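Local atomic coordinates of beta-galactosidase (Trichoderma reesei, PDB entry 3OG2), a protein that probably catalyses the hydrolysis of terminal non-reducing beta-D-galactose residues in beta-D-galactosides. Residues E278-G282 / F303-Y308; D343-S347 / R356-L362. All coordinates share one frame; numbering follows the deposited sequence. Where two conformers were deposited one is given.

Interaction 1: E278-G282 / F303-Y308; sequences EFQGG and FERVFY. With MAN (alpha-D-mannopyranose), chain B.
Strand residue Phe279 and helix residue Tyr308 meet across a wide backbone gap, with 8.7 Å between the CA of Phe279 and the CA of Tyr308, so side chains fill the space. A chi1 of -170° swings the Phe279 ring away from its own backbone N and over toward the helix, where its CE2 corner lies 3.4 Å from CE1 of Tyr308. The two rings meet rim to rim, planes 77° apart, neither lying over the other's face. CE2 of Phe279 also rests against CB of Phe307, 4.1 Å away. Tyr308 reaches past this apolar patch to give its hydroxyl proton to the backbone carbonyl of Gln280, 2.7 Å from OH to O, the donor tilted 17° from the carbonyl plane. This is a strand-helix contact of the TIM barrel: strand 275-280 is followed by helix 301-313, which crosses over to the parallel neighbouring strand 318-321. Phe303 is modelled in two conformers, so its place is less certain; in the one given, its ring edge meets the Gln280 oxygen and its CZ packs against CE2 of Phe279 and against CB and CG of Gln280. The Gln280 amide bonds through NE2 to Gly282 O at 3.0 Å and also to Gly243 O, and OE1 takes Leu242 N. A water donates to the Tyr308 hydroxyl, with 2.8 Å between the water oxygen and OH, and lies close to Glu304 OE2. A phenylalanine in place of Tyr308 would probably leave the Gln280 carbonyl without its hydroxyl donor and the water without one of its acceptors. On another side of the same helical turn, Arg305 NH2 donates to O3 of a glycan mannose at 3.1 Å, and its NE bonds Arg448 O.

Interaction 2: D343-S347 / R356-L362; sequences DYGAS and REKYSEL. With NAG (2-acetamido-2-deoxy-beta-D-glucopyranose), chain C; MAN (alpha-D-mannopyranose), chain D; BMA (beta-D-mannopyranose), chain E.
Arg356 grips Asp343 end-on, NH1 and NH2 both converging on the one carboxylate oxygen OD2, at 2.9 Å from NH1 and 3.1 Å from NH2. The oxygen sits in the guanidinium plane, yet the carboxylate is turned 79° against that plane; NH1 meets the syn lone pair of OD2, while NH2 comes on the syn side but out of the carboxylate plane. On its anti side, and again out of the carboxylate plane, OD2 also takes Gly345 N at 2.8 Å, closing an Asx turn, so three donors fix the carboxylate; OD1 is held by Glu350 N. NH1 has a second acceptor, Ala346 O, 2.8 Å away and reached in the carbonyl plane on a lone pair. Glu293 forms a further salt bridge with NH2. The Asx turn is superposed on a type I' beta turn from Asp343 to Ala346, whose positive phi at Gly345 suits glycine. The turn belongs to the long loop between strand 318-321 and helix 357-370, the strand and helix that complete the TIM barrel, and Arg356 stands just ahead of that helix. Lys358, its chain bent at chi3 (-62°), brings NZ to Gly345 O at 2.8 Å and also donates to Val299 O. On the way its CE passes beside the backbone N of Ser347. Ser347 gives the largest area to the 356-362 segment: its O lies 3.5 Å from Tyr359 CB, and its OG is 3.9 Å from Leu362 CD2. A water bridges Ser347 O and Arg356 N, with 2.8 Å from the water oxygen to Ser347 O. The Tyr359 hydroxyl bonds Lys64 O. Glu357 turns to the glycan, where OE1 accepts from O2 of the beta-mannose and OE2 from O2 of an alpha-mannose.

In the fold
The two contacts sit side by side in the barrel, their centres about 10 Å apart, with helices 301-313 and 357-370 packed against each other. Lys358 of interaction 2 ties them together, its NZ lying 2.8 Å from Gly281 O of interaction 1, a probable hydrogen bond. Gly282 C also packs 3.3 Å from Tyr344 CE2, and Glu304 touches Lys358 and Glu361. Glu278, which contacts galactose in a complex of this enzyme though none is bound here, opens interaction 1; the side chain of Phe279 is about 10 Å from that of Glu180, and that of Ala346 about 11 Å from that of Glu122, two more residues of that site. On the outer side, Arg305 and Glu357 touch the same glycan.

Interaction 1: E278-G282 / F303-Y308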
ATOM      1  N   GLU A 278      -6.592  10.490  -2.545  1.00  7.83           N
ATOM      2  CA  GLU A 278      -6.523   9.036  -2.711  1.00  7.13           C
ATOM      3  C   GLU A 278      -7.287   8.697  -3.979  1.00  6.64           C
ATOM      4  O   GLU A 278      -8.502   8.980  -4.050  1.00  9.16           O
ATOM      5  CB  GLU A 278      -7.171   8.204  -1.616  1.00  8.27           C
ATOM      6  CG  GLU A 278      -6.572   8.511  -0.230  1.00  8.97           C
ATOM      7  CD  GLU A 278      -7.412   7.830   0.823  1.00  9.81           C
ATOM      8  OE1 GLU A 278      -8.197   6.883   0.541  1.00 10.75           O
ATOM      9  OE2 GLU A 278      -7.300   8.220   2.007  1.00 10.96           O
ATOM     10  N   PHE A 279      -6.606   8.112  -4.941  1.00  6.41           N
ATOM     11  CA  PHE A 279      -7.296   7.590  -6.114  1.00  6.56           C
ATOM     12  C   PHE A 279      -6.927   6.117  -6.251  1.00  6.37           C
ATOM     13  O   PHE A 279      -5.764   5.733  -6.080  1.00  7.56           O
ATOM     14  CB  PHE A 279      -6.952   8.387  -7.377  1.00  7.05           C
ATOM     15  CG  PHE A 279      -7.906   7.935  -8.495  1.00  7.18           C
ATOM     16  CD1 PHE A 279      -9.224   8.429  -8.553  1.00  8.69           C
ATOM     17  CD2 PHE A 279      -7.490   7.002  -9.433  1.00  7.57           C
ATOM     18  CE1 PHE A 279     -10.078   7.963  -9.548  1.00  8.58           C
ATOM     19  CE2 PHE A 279      -8.356   6.563 -10.417  1.00  7.50           C
ATOM     20  CZ  PHE A 279      -9.649   7.015 -10.469  1.00  8.36           C
ATOM     21  N   GLN A 280      -7.910   5.288  -6.590  1.00  7.24           N
ATOM     22  CA  GLN A 280      -7.746   3.846  -6.641  1.00  6.97           C
ATOM     23  C   GLN A 280      -6.506   3.369  -7.384  1.00  6.77           C
ATOM     24  O   GLN A 280      -6.305   3.633  -8.587  1.00  7.95           O
ATOM     25  CB  GLN A 280      -9.011   3.308  -7.338  1.00  8.07           C
ATOM     26  CG  GLN A 280      -9.064   1.787  -7.357  1.00  9.23           C
ATOM     27  CD  GLN A 280     -10.497   1.284  -7.445  1.00  8.06           C
ATOM     28  OE1 GLN A 280     -11.410   1.970  -7.936  1.00  9.79           O
ATOM     29  NE2 GLN A 280     -10.708   0.075  -6.930  1.00  9.55           N
ATOM     30  N   GLY A 281      -5.707   2.599  -6.640  1.00  7.02           N
ATOM     31  CA  GLY A 281      -4.549   1.887  -7.171  1.00  7.27           C
ATOM     32  C   GLY A 281      -4.641   0.386  -6.957  1.00  6.33           C
ATOM     33  O   GLY A 281      -3.644  -0.303  -7.258  1.00  7.89           O
ATOM     34  N   GLY A 282      -5.733  -0.103  -6.424  1.00  6.58           N
ATOM     35  CA  GLY A 282      -5.911  -1.526  -6.200  1.00  7.36           C
ATOM     36  C   GLY A 282      -7.235  -1.694  -5.470  1.00  6.67           C
ATOM     37  O   GLY A 282      -8.159  -0.859  -5.591  1.00  8.47           O
ATOM     38  N   PHE A 303      -7.083  -0.334 -16.577  1.00  7.83           N
ATOM     39  CA  PHE A 303      -7.714   0.604 -15.649  0.50  6.92           C
ATOM     40  C   PHE A 303      -6.873   1.867 -15.544  1.00  7.12           C
ATOM     41  O   PHE A 303      -7.369   2.991 -15.540  1.00  8.13           O
ATOM     42  CB  PHE A 303      -7.902  -0.109 -14.291  0.50  8.45           C
ATOM     43  CG  PHE A 303      -7.985   0.879 -13.145  0.50  8.17           C
ATOM     44  CD1 PHE A 303      -9.197   1.448 -12.806  0.50  9.58           C
ATOM     45  CD2 PHE A 303      -6.878   1.241 -12.378  0.50 10.48           C
ATOM     46  CE1 PHE A 303      -9.297   2.371 -11.772  0.50  9.00           C
ATOM     47  CE2 PHE A 303      -6.933   2.169 -11.361  0.50 11.31           C
ATOM     48  CZ  PHE A 303      -8.161   2.735 -11.045  0.50  8.97           C
ATOM     49  N   GLU A 304      -5.552   1.722 -15.374  1.00  7.84           N
ATOM     50  CA  GLU A 304      -4.715   2.934 -15.183  1.00  7.85           C
ATOM     51  C   GLU A 304      -4.792   3.846 -16.377  1.00  8.25           C
ATOM     52  O   GLU A 304      -4.958   5.071 -16.267  1.00  8.66           O
ATOM     53  CB  GLU A 304      -3.228   2.588 -14.936  1.00  7.92           C
ATOM     54  CG  GLU A 304      -3.077   1.823 -13.598  1.00  8.28           C
ATOM     55  CD  GLU A 304      -1.613   1.505 -13.380  1.00  7.52           C
ATOM     56  OE1 GLU A 304      -0.886   1.275 -14.429  1.00  8.39           O
ATOM     57  OE2 GLU A 304      -1.189   1.389 -12.237  1.00  8.42           O
ATOM     58  N   ARG A 305      -4.647   3.272 -17.595  1.00  8.06           N
ATOM     59  CA  ARG A 305      -4.589   4.253 -18.718  1.00  9.92           C
ATOM     60  C   ARG A 305      -5.961   4.885 -18.933  1.00  9.31           C
ATOM     61  O   ARG A 305      -5.978   6.094 -19.235  1.00 10.35           O
ATOM     62  CB  ARG A 305      -3.980   3.623 -19.925  1.00 14.07           C
ATOM     63  CG  ARG A 305      -4.802   2.478 -20.450  1.00 13.07           C
ATOM     64  CD  ARG A 305      -3.840   1.537 -21.254  1.00 13.09           C
ATOM     65  NE  ARG A 305      -4.695   0.599 -21.960  1.00 10.96           N
ATOM     66  CZ  ARG A 305      -4.269  -0.414 -22.731  1.00 10.90           C
ATOM     67  NH1 ARG A 305      -2.970  -0.719 -22.901  1.00 11.85           N
ATOM     68  NH2 ARG A 305      -5.201  -1.151 -23.345  1.00 11.13           N
ATOM     69  N   VAL A 306      -7.081   4.174 -18.759  1.00  8.33           N
ATOM     70  CA  VAL A 306      -8.377   4.867 -18.951  1.00  8.10           C
ATOM     71  C   VAL A 306      -8.703   5.776 -17.787  1.00  7.71           C
ATOM     72  O   VAL A 306      -9.047   6.962 -17.964  1.00  9.08           O
ATOM     73  CB  VAL A 306      -9.516   3.844 -19.163  1.00  9.23           C
ATOM     74  CG1 VAL A 306     -10.867   4.556 -19.289  1.00  9.45           C
ATOM     75  CG2 VAL A 306      -9.272   2.953 -20.387  1.00  9.95           C
ATOM     76  N   PHE A 307      -8.641   5.236 -16.545  1.00  7.48           N
ATOM     77  CA  PHE A 307      -9.092   6.065 -15.431  1.00  7.83           C
ATOM     78  C   PHE A 307      -8.102   7.155 -15.022  1.00  6.62           C
ATOM     79  O   PHE A 307      -8.519   8.244 -14.602  1.00  7.96           O
ATOM     80  CB  PHE A 307      -9.375   5.191 -14.187  1.00  7.72           C
ATOM     81  CG  PHE A 307     -10.692   4.439 -14.268  1.00  8.11           C
ATOM     82  CD1 PHE A 307     -10.809   3.278 -15.000  1.00 10.46           C
ATOM     83  CD2 PHE A 307     -11.794   4.962 -13.529  1.00 10.68           C
ATOM     84  CE1 PHE A 307     -11.992   2.585 -15.017  1.00 11.14           C
ATOM     85  CE2 PHE A 307     -13.012   4.262 -13.581  1.00 10.45           C
ATOM     86  CZ  PHE A 307     -13.101   3.092 -14.308  1.00 13.33           C
ATOM     87  N   TYR A 308      -6.800   6.908 -15.107  1.00  7.20           N
ATOM     88  CA  TYR A 308      -5.852   7.952 -14.662  1.00  6.89           C
ATOM     89  C   TYR A 308      -5.813   9.074 -15.678  1.00  7.53           C
ATOM     90  O   TYR A 308      -5.776  10.257 -15.321  1.00  8.13           O
ATOM     91  CB  TYR A 308      -4.465   7.423 -14.376  1.00  6.53           C
ATOM     92  CG  TYR A 308      -4.389   6.431 -13.209  1.00  6.95           C
ATOM     93  CD1 TYR A 308      -5.506   6.040 -12.489  1.00  6.89           C
ATOM     94  CD2 TYR A 308      -3.150   5.912 -12.855  1.00  7.58           C
ATOM     95  CE1 TYR A 308      -5.394   5.147 -11.435  1.00  6.76           C
ATOM     96  CE2 TYR A 308      -3.032   5.007 -11.807  1.00  7.94           C
ATOM     97  CZ  TYR A 308      -4.157   4.639 -11.105  1.00  6.62           C
ATOM     98  OH  TYR A 308      -4.034   3.742 -10.070  1.00  7.95           O
TER
HETATM   99  C1  MAN B   5      -2.110  -6.255 -25.732  1.00 11.01           C
HETATM  100  C2  MAN B   5      -2.608  -4.878 -26.129  1.00 11.12           C
HETATM  101  C3  MAN B   5      -3.001  -4.030 -24.917  1.00 11.78           C
HETATM  102  C4  MAN B   5      -3.996  -4.830 -24.086  1.00 11.64           C
HETATM  103  C5  MAN B   5      -3.362  -6.162 -23.651  1.00 13.25           C
HETATM  104  C6  MAN B   5      -4.421  -7.039 -22.939  1.00 17.89           C
HETATM  105  O2  MAN B   5      -3.752  -5.118 -26.933  1.00 14.52           O
HETATM  106  O3  MAN B   5      -3.575  -2.811 -25.332  1.00 12.34           O
HETATM  107  O4  MAN B   5      -4.288  -4.086 -22.929  1.00 11.38           O
HETATM  108  O5  MAN B   5      -2.991  -6.867 -24.834  1.00 11.79           O
HETATM  109  O6  MAN B   5      -3.786  -8.182 -22.391  1.00 28.81           O
HETATM  110  O   HOH W   1      -2.276   1.534  -9.708  1.00 10.06           O

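Interaction 2: D343-S347 / R356-L362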
ATOM      1  N   ASP A 343      -1.235  -6.646  -0.034  1.00  6.89           N
ATOM      2  CA  ASP A 343      -0.671  -6.430  -1.362  1.00  6.94           C
ATOM      3  C   ASP A 343      -1.510  -5.422  -2.165  1.00  5.98           C
ATOM      4  O   ASP A 343      -0.942  -4.622  -2.910  1.00  6.45           O
ATOM      5  CB  ASP A 343      -0.622  -7.753  -2.117  1.00  6.76           C
ATOM      6  CG  ASP A 343      -0.171  -7.617  -3.558  1.00  7.28           C
ATOM      7  OD1 ASP A 343       1.069  -7.728  -3.801  1.00  8.05           O
ATOM      8  OD2 ASP A 343      -1.036  -7.372  -4.429  1.00  7.39           O
ATOM      9  N   TYR A 344      -2.820  -5.493  -1.977  1.00  6.44           N
ATOM     10  CA  TYR A 344      -3.741  -4.453  -2.537  1.00  6.80           C
ATOM     11  C   TYR A 344      -3.877  -4.604  -4.034  1.00  6.48           C
ATOM     12  O   TYR A 344      -4.579  -3.779  -4.640  1.00  8.04           O
ATOM     13  CB  TYR A 344      -3.331  -3.025  -2.127  1.00  7.20           C
ATOM     14  CG  TYR A 344      -4.488  -2.068  -1.949  1.00  7.14           C
ATOM     15  CD1 TYR A 344      -5.270  -2.080  -0.777  1.00  9.16           C
ATOM     16  CD2 TYR A 344      -4.785  -1.140  -2.960  1.00  7.51           C
ATOM     17  CE1 TYR A 344      -6.332  -1.187  -0.627  1.00  8.31           C
ATOM     18  CE2 TYR A 344      -5.848  -0.248  -2.817  1.00  7.60           C
ATOM     19  CZ  TYR A 344      -6.592  -0.290  -1.657  1.00  8.21           C
ATOM     20  OH  TYR A 344      -7.656   0.601  -1.544  1.00  9.15           O
ATOM     21  N   GLY A 345      -3.228  -5.579  -4.681  1.00  6.35           N
ATOM     22  CA  GLY A 345      -3.183  -5.557  -6.144  1.00  7.28           C
ATOM     23  C   GLY A 345      -2.396  -4.343  -6.673  1.00  6.42           C
ATOM     24  O   GLY A 345      -2.584  -4.005  -7.846  1.00  8.59           O
ATOM     25  N   ALA A 346      -1.534  -3.732  -5.863  1.00  6.57           N
ATOM     26  CA  ALA A 346      -0.873  -2.472  -6.206  1.00  6.93           C
ATOM     27  C   ALA A 346       0.204  -2.667  -7.274  1.00  6.75           C
ATOM     28  O   ALA A 346       0.648  -3.774  -7.584  1.00  8.01           O
ATOM     29  CB  ALA A 346      -0.231  -1.877  -4.954  1.00  6.78           C
ATOM     30  N   SER A 347       0.622  -1.529  -7.822  1.00  6.82           N
ATOM     31  CA  SER A 347       1.691  -1.543  -8.856  1.00  8.04           C
ATOM     32  C   SER A 347       2.999  -2.088  -8.325  1.00  6.76           C
ATOM     33  O   SER A 347       3.729  -2.664  -9.136  1.00  8.09           O
ATOM     34  CB  SER A 347       1.919  -0.156  -9.434  1.00  8.24           C
ATOM     35  OG  SER A 347       2.249   0.781  -8.436  1.00  9.89           O
ATOM     36  N   ARG A 356       4.457  -6.318 -12.396  1.00  7.78           N
ATOM     37  CA  ARG A 356       3.073  -6.210 -12.943  1.00  7.97           C
ATOM     38  C   ARG A 356       3.053  -5.180 -14.053  1.00  7.95           C
ATOM     39  O   ARG A 356       3.712  -4.117 -13.959  1.00  8.43           O
ATOM     40  CB  ARG A 356       2.095  -5.761 -11.849  1.00  7.95           C
ATOM     41  CG  ARG A 356       1.871  -6.913 -10.839  1.00  7.99           C
ATOM     42  CD  ARG A 356       0.982  -6.400  -9.699  1.00  9.44           C
ATOM     43  NE  ARG A 356       0.365  -7.529  -8.984  1.00  7.78           N
ATOM     44  CZ  ARG A 356       0.003  -7.520  -7.720  1.00  7.10           C
ATOM     45  NH1 ARG A 356       0.198  -6.463  -6.933  1.00  8.22           N
ATOM     46  NH2 ARG A 356      -0.573  -8.619  -7.197  1.00  8.59           N
ATOM     47  N   GLU A 357       2.292  -5.476 -15.121  1.00  8.36           N
ATOM     48  CA  GLU A 357       2.259  -4.529 -16.252  1.00  7.84           C
ATOM     49  C   GLU A 357       1.822  -3.140 -15.819  1.00  7.09           C
ATOM     50  O   GLU A 357       2.277  -2.124 -16.355  1.00  8.38           O
ATOM     51  CB  GLU A 357       1.356  -5.083 -17.332  1.00  8.56           C
ATOM     52  CG  GLU A 357       1.463  -4.252 -18.627  1.00  9.91           C
ATOM     53  CD  GLU A 357       1.038  -4.989 -19.901  1.00  9.26           C
ATOM     54  OE1 GLU A 357       1.002  -6.264 -19.935  1.00  9.85           O
ATOM     55  OE2 GLU A 357       0.757  -4.309 -20.895  1.00  9.16           O
ATOM     56  N   LYS A 358       0.921  -3.099 -14.814  1.00  7.51           N
ATOM     57  CA  LYS A 358       0.431  -1.794 -14.361  1.00  7.13           C
ATOM     58  C   LYS A 358       1.564  -0.926 -13.843  1.00  6.68           C
ATOM     59  O   LYS A 358       1.483   0.298 -13.908  1.00  7.92           O
ATOM     60  CB  LYS A 358      -0.678  -1.911 -13.271  1.00  8.20           C
ATOM     61  CG  LYS A 358      -0.218  -2.729 -12.070  1.00  8.35           C
ATOM     62  CD  LYS A 358      -1.313  -2.915 -11.048  1.00  8.07           C
ATOM     63  CE  LYS A 358      -1.794  -1.588 -10.440  1.00  8.05           C
ATOM     64  NZ  LYS A 358      -2.942  -1.829  -9.497  1.00  7.75           N
ATOM     65  N   TYR A 359       2.652  -1.469 -13.332  1.00  6.82           N
ATOM     66  CA  TYR A 359       3.810  -0.639 -12.927  1.00  7.09           C
ATOM     67  C   TYR A 359       4.344   0.104 -14.140  1.00  6.48           C
ATOM     68  O   TYR A 359       4.602   1.319 -14.109  1.00  6.75           O
ATOM     69  CB  TYR A 359       4.887  -1.532 -12.246  1.00  7.36           C
ATOM     70  CG  TYR A 359       6.104  -0.704 -11.872  1.00  7.36           C
ATOM     71  CD1 TYR A 359       7.164  -0.504 -12.777  1.00  7.88           C
ATOM     72  CD2 TYR A 359       6.189  -0.112 -10.589  1.00  7.55           C
ATOM     73  CE1 TYR A 359       8.270   0.259 -12.465  1.00  7.62           C
ATOM     74  CE2 TYR A 359       7.292   0.655 -10.268  1.00  7.99           C
ATOM     75  CZ  TYR A 359       8.329   0.829 -11.203  1.00  7.33           C
ATOM     76  OH  TYR A 359       9.447   1.576 -10.933  1.00  8.88           O
ATOM     77  N   SER A 360       4.630  -0.672 -15.217  1.00  6.69           N
ATOM     78  CA  SER A 360       5.289  -0.035 -16.369  1.00  7.37           C
ATOM     79  C   SER A 360       4.372   0.972 -17.029  1.00  6.73           C
ATOM     80  O   SER A 360       4.852   2.018 -17.496  1.00  8.13           O
ATOM     81  CB  SER A 360       5.712  -1.118 -17.361  1.00  9.44           C
ATOM     82  OG  SER A 360       6.594  -2.055 -16.714  1.00  9.53           O
ATOM     83  N   GLU A 361       3.052   0.681 -17.052  1.00  7.49           N
ATOM     84  CA  GLU A 361       2.119   1.680 -17.623  1.00  7.41           C
ATOM     85  C   GLU A 361       2.090   2.942 -16.767  1.00  7.83           C
ATOM     86  O   GLU A 361       2.041   4.050 -17.298  1.00  8.13           O
ATOM     87  CB  GLU A 361       0.742   1.059 -17.703  1.00  8.67           C
ATOM     88  CG  GLU A 361      -0.342   2.114 -17.952  1.00 10.05           C
ATOM     89  CD  GLU A 361      -0.230   2.931 -19.221  1.00 12.99           C
ATOM     90  OE1 GLU A 361       0.162   2.311 -20.256  1.00 14.33           O
ATOM     91  OE2 GLU A 361      -0.550   4.173 -19.266  1.00 14.21           O
ATOM     92  N   LEU A 362       2.145   2.786 -15.430  1.00  6.80           N
ATOM     93  CA  LEU A 362       2.128   3.976 -14.563  1.00  7.28           C
ATOM     94  C   LEU A 362       3.372   4.810 -14.780  1.00  6.24           C
ATOM     95  O   LEU A 362       3.282   6.054 -14.755  1.00  8.10           O
ATOM     96  CB  LEU A 362       1.980   3.505 -13.126  1.00  7.02           C
ATOM     97  CG  LEU A 362       1.794   4.565 -12.069  1.00  8.03           C
ATOM     98  CD1 LEU A 362       0.657   5.532 -12.399  1.00 10.03           C
ATOM     99  CD2 LEU A 362       1.498   3.859 -10.734  1.00  9.11           C
TER
HETATM  100  C1  NAG C   2       6.245  -8.336 -17.231  1.00 10.12           C
HETATM  101  C2  NAG C   2       5.711  -7.668 -18.490  1.00  9.46           C
HETATM  102  C3  NAG C   2       4.202  -7.553 -18.451  1.00  8.90           C
HETATM  103  C4  NAG C   2       3.588  -8.940 -18.195  1.00  9.80           C
HETATM  104  C5  NAG C   2       4.205  -9.525 -16.908  1.00  9.67           C
HETATM  105  C6  NAG C   2       3.761 -10.952 -16.631  1.00 11.58           C
HETATM  106  C7  NAG C   2       7.345  -6.027 -19.324  1.00 10.63           C
HETATM  107  C8  NAG C   2       7.972  -4.681 -19.097  1.00 11.86           C
HETATM  108  N2  NAG C   2       6.290  -6.311 -18.568  1.00 10.18           N
HETATM  109  O3  NAG C   2       3.714  -6.989 -19.630  1.00 10.77           O
HETATM  110  O4  NAG C   2       2.185  -8.750 -17.984  1.00  9.72           O
HETATM  111  O5  NAG C   2       5.628  -9.603 -17.116  1.00 10.03           O
HETATM  112  O6  NAG C   2       3.962 -11.784 -17.761  1.00 15.42           O
HETATM  113  O7  NAG C   2       7.874  -6.867 -20.065  1.00 13.23           O
HETATM  114  C1  MAN D   4       1.382  -7.951 -22.804  1.00 10.14           C
HETATM  115  C2  MAN D   4       0.440  -6.813 -23.169  1.00  9.51           C
HETATM  116  C3  MAN D   4      -0.104  -7.091 -24.591  1.00 10.54           C
HETATM  117  C4  MAN D   4       1.083  -7.213 -25.579  1.00 11.80           C
HETATM  118  C5  MAN D   4       1.989  -8.375 -25.109  1.00 12.71           C
HETATM  119  C6  MAN D   4       3.239  -8.443 -25.994  1.00 14.31           C
HETATM  120  O2  MAN D   4       1.175  -5.599 -23.149  1.00 10.19           O
HETATM  121  O3  MAN D   4      -0.882  -5.917 -24.967  1.00 10.96           O
HETATM  122  O4  MAN D   4       0.564  -7.525 -26.855  1.00 14.40           O
HETATM  123  O5  MAN D   4       2.420  -8.081 -23.776  1.00 11.13           O
HETATM  124  O6  MAN D   4       3.994  -9.617 -25.653  1.00 22.44           O
HETATM  125  C1  BMA E   3       1.398  -9.638 -18.598  1.00 10.50           C
HETATM  126  C2  BMA E   3      -0.068  -9.397 -18.212  1.00 10.68           C
HETATM  127  C3  BMA E   3      -0.951 -10.377 -18.990  1.00 12.73           C
HETATM  128  C4  BMA E   3      -0.713 -10.246 -20.501  1.00 12.94           C
HETATM  129  C5  BMA E   3       0.803 -10.427 -20.776  1.00 12.29           C
HETATM  130  C6  BMA E   3       1.178 -10.313 -22.232  1.00 12.31           C
HETATM  131  O2  BMA E   3      -0.449  -8.031 -18.456  1.00 12.55           O
HETATM  132  O3  BMA E   3      -2.306 -10.042 -18.715  1.00 17.77           O
HETATM  133  O4  BMA E   3      -1.434 -11.320 -21.134  1.00 15.94           O
HETATM  134  O5  BMA E   3       1.555  -9.432 -20.025  1.00 10.61           O
HETATM  135  O6  BMA E   3       0.563  -9.124 -22.801  1.00 11.37           O
HETATM  136  O   HOH W   2       4.435  -5.300  -9.647  1.00  7.95           O